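PDB 5Y6I: transcriptional regulator KdgR from Pseudomonas aeruginosa, which probably binds DNA as a transcription factor of the IclR family, pairing a helix-turn-helix domain with a GAF-like C-terminal domain. Local coordinates for residues N109-L114 against A133-T138. Numbering follows the deposited sequence.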
ATOM      1  N   ASN A 109     -23.554 -11.540  18.085  1.00 85.36           N
ATOM      2  CA  ASN A 109     -24.880 -11.551  17.480  1.00 85.34           C
ATOM      3  C   ASN A 109     -25.429 -10.131  17.384  1.00 88.45           C
ATOM      4  O   ASN A 109     -26.544  -9.833  17.809  1.00 90.25           O
ATOM      5  CB  ASN A 109     -25.842 -12.457  18.238  1.00 90.72           C
ATOM      6  CG  ASN A 109     -27.053 -12.851  17.397  1.00 93.64           C
ATOM      7  OD1 ASN A 109     -27.031 -12.740  16.166  1.00 93.68           O
ATOM      8  ND2 ASN A 109     -28.112 -13.314  18.056  1.00 95.29           N
ATOM      9  N   GLU A 110     -24.605  -9.235  16.849  1.00 83.36           N
ATOM     10  CA  GLU A 110     -25.021  -7.879  16.545  1.00 77.19           C
ATOM     11  C   GLU A 110     -24.606  -7.566  15.118  1.00 75.47           C
ATOM     12  O   GLU A 110     -23.644  -8.141  14.599  1.00 71.24           O
ATOM     13  CB  GLU A 110     -24.419  -6.855  17.536  1.00 79.66           C
ATOM     14  CG  GLU A 110     -24.533  -7.264  19.003  1.00 84.46           C
ATOM     15  CD  GLU A 110     -25.675  -6.536  19.716  1.00 91.39           C
ATOM     16  OE1 GLU A 110     -26.551  -6.004  18.995  1.00 92.20           O
ATOM     17  OE2 GLU A 110     -25.724  -6.520  20.978  1.00 87.66           O
ATOM     18  N   THR A 111     -25.348  -6.672  14.469  1.00 76.16           N
ATOM     19  CA  THR A 111     -25.047  -6.348  13.079  1.00 77.99           C
ATOM     20  C   THR A 111     -23.741  -5.564  12.998  1.00 75.84           C
ATOM     21  O   THR A 111     -23.606  -4.502  13.617  1.00 75.87           O
ATOM     22  CB  THR A 111     -26.208  -5.569  12.458  1.00 77.64           C
ATOM     23  OG1 THR A 111     -27.393  -6.360  12.562  1.00 86.49           O
ATOM     24  CG2 THR A 111     -25.952  -5.297  10.980  1.00 76.63           C
ATOM     25  N   CYS A 112     -22.770  -6.101  12.256  1.00 75.64           N
ATOM     26  CA  CYS A 112     -21.498  -5.435  11.985  1.00 73.52           C
ATOM     27  C   CYS A 112     -21.429  -5.082  10.508  1.00 68.55           C
ATOM     28  O   CYS A 112     -21.957  -5.818   9.665  1.00 68.84           O
ATOM     29  CB  CYS A 112     -20.294  -6.311  12.345  1.00 70.92           C
ATOM     30  SG  CYS A 112     -20.405  -7.077  13.981  1.00 72.31           S
ATOM     31  N   PHE A 113     -20.796  -3.948  10.196  1.00 63.46           N
ATOM     32  CA  PHE A 113     -20.678  -3.514   8.809  1.00 67.09           C
ATOM     33  C   PHE A 113     -19.299  -2.919   8.534  1.00 73.00           C
ATOM     34  O   PHE A 113     -18.577  -2.493   9.445  1.00 70.20           O
ATOM     35  CB  PHE A 113     -21.787  -2.513   8.416  1.00 64.12           C
ATOM     36  CG  PHE A 113     -21.864  -1.253   9.271  1.00 67.28           C
ATOM     37  CD1 PHE A 113     -21.330  -0.052   8.819  1.00 62.99           C
ATOM     38  CD2 PHE A 113     -22.571  -1.250  10.470  1.00 68.98           C
ATOM     39  CE1 PHE A 113     -21.453   1.122   9.594  1.00 66.30           C
ATOM     40  CE2 PHE A 113     -22.700  -0.093  11.243  1.00 68.08           C
ATOM     41  CZ  PHE A 113     -22.142   1.089  10.810  1.00 70.38           C
ATOM     42  N   LEU A 114     -18.925  -2.936   7.258  1.00 72.01           N
ATOM     43  CA  LEU A 114     -17.685  -2.326   6.794  1.00 69.70           C
ATOM     44  C   LEU A 114     -18.028  -1.147   5.892  1.00 66.47           C
ATOM     45  O   LEU A 114     -18.875  -1.264   4.996  1.00 60.84           O
ATOM     46  CB  LEU A 114     -16.812  -3.333   6.045  1.00 65.28           C
ATOM     47  CG  LEU A 114     -15.345  -2.933   5.820  1.00 59.23           C
ATOM     48  CD1 LEU A 114     -14.547  -3.022   7.118  1.00 52.66           C
ATOM     49  CD2 LEU A 114     -14.719  -3.822   4.764  1.00 57.56           C
ATOM     50  N   ALA A 133     -35.306 -12.258  16.031  1.00110.76           N
ATOM     51  CA  ALA A 133     -36.697 -12.111  15.614  1.00111.50           C
ATOM     52  C   ALA A 133     -36.889 -10.861  14.766  1.00108.33           C
ATOM     53  O   ALA A 133     -37.452 -10.910  13.669  1.00114.94           O
ATOM     54  CB  ALA A 133     -37.603 -12.072  16.847  1.00115.65           C
ATOM     55  N   VAL A 134     -36.377  -9.739  15.246  1.00 96.40           N
ATOM     56  CA  VAL A 134     -36.381  -8.493  14.497  1.00 94.71           C
ATOM     57  C   VAL A 134     -35.086  -7.773  14.832  1.00 91.15           C
ATOM     58  O   VAL A 134     -34.662  -7.776  15.989  1.00 95.68           O
ATOM     59  CB  VAL A 134     -37.623  -7.657  14.858  1.00 95.31           C
ATOM     60  CG1 VAL A 134     -37.440  -6.246  14.398  1.00 97.15           C
ATOM     61  CG2 VAL A 134     -38.849  -8.244  14.226  1.00101.49           C
ATOM     62  N   THR A 135     -34.411  -7.212  13.827  1.00 90.68           N
ATOM     63  CA  THR A 135     -33.154  -6.509  14.103  1.00 96.28           C
ATOM     64  C   THR A 135     -33.029  -5.275  13.225  1.00 90.77           C
ATOM     65  O   THR A 135     -33.555  -5.224  12.112  1.00 90.72           O
ATOM     66  CB  THR A 135     -31.900  -7.366  13.864  1.00 98.23           C
ATOM     67  OG1 THR A 135     -31.585  -7.383  12.467  1.00 95.34           O
ATOM     68  CG2 THR A 135     -32.114  -8.808  14.341  1.00101.03           C
ATOM     69  N   VAL A 136     -32.297  -4.301  13.727  1.00 96.99           N
ATOM     70  CA  VAL A 136     -31.936  -3.108  12.971  1.00100.17           C
ATOM     71  C   VAL A 136     -30.675  -3.399  12.181  1.00102.99           C
ATOM     72  O   VAL A 136     -29.826  -4.206  12.583  1.00107.03           O
ATOM     73  CB  VAL A 136     -31.704  -1.897  13.890  1.00100.30           C
ATOM     74  CG1 VAL A 136     -32.977  -1.477  14.587  1.00102.27           C
ATOM     75  CG2 VAL A 136     -30.609  -2.215  14.859  1.00104.73           C
ATOM     76  N   VAL A 137     -30.531  -2.692  11.062  1.00 97.27           N
ATOM     77  CA  VAL A 137     -29.457  -2.931  10.110  1.00 87.43           C
ATOM     78  C   VAL A 137     -29.078  -1.613   9.448  1.00 87.09           C
ATOM     79  O   VAL A 137     -29.866  -0.674   9.378  1.00 84.77           O
ATOM     80  CB  VAL A 137     -29.873  -3.985   9.051  1.00 83.61           C
ATOM     81  CG1 VAL A 137     -30.161  -5.324   9.703  1.00 88.64           C
ATOM     82  CG2 VAL A 137     -31.137  -3.530   8.299  1.00 80.70           C
ATOM     83  N   THR A 138     -27.842  -1.528   8.997  1.00 90.12           N
ATOM     84  CA  THR A 138     -27.578  -0.679   7.855  1.00 94.58           C
ATOM     85  C   THR A 138     -27.733  -1.552   6.615  1.00 93.27           C
ATOM     86  O   THR A 138     -27.892  -2.770   6.709  1.00100.25           O
ATOM     87  CB  THR A 138     -26.190  -0.053   7.959  1.00 96.23           C
ATOM     88  OG1 THR A 138     -25.971   0.367   9.311  1.00100.48           O
ATOM     89  CG2 THR A 138     -26.077   1.156   7.058  1.00 95.74           C
TER
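Thr111 and Val136 are joined by the one hydrogen bond between 109-114 and 133-138, a side-chain hydroxyl reaching for a backbone carbonyl. Thr111 OG1 donates to Val136 O at 3.2 Å, and the C=O...OG1 angle of 161° puts the donor beyond the oxygen, close to the line of the C=O bond. With OG1 anti to the carbonyl carbon of Thr111 (chi1 -58°), the same hydroxyl also pairs with the backbone N of Ala130, so a single oxygen ties two points of the polypeptide beyond strand 121-128. Val137 CG1 lies 4.1 Å from Thr111 OG1, at the margin of this junction. The strand concerned, 111-118, sits next to 121-128 in the antiparallel five-stranded sheet of the IclR C-terminal domain, a GAF-like fold, and 133-138 belongs to the irregular loop leading from 121-128 to helix 150-158. Phe113, two residues along, packs against Val124 and Val127 of the neighbouring strand. Thr138 OG1 stands over one face of its ring, near the edge, 3.8 Å from Phe113 CE2. Buried Thr111 and Phe113 form the close-packed side; toward solvent the contact is looser, with Val137 exposed and partly exposed Thr135 bringing OG1 only to 4.3 Å from Thr111 OG1, making instead a weak hydrogen bond to Ala130 O.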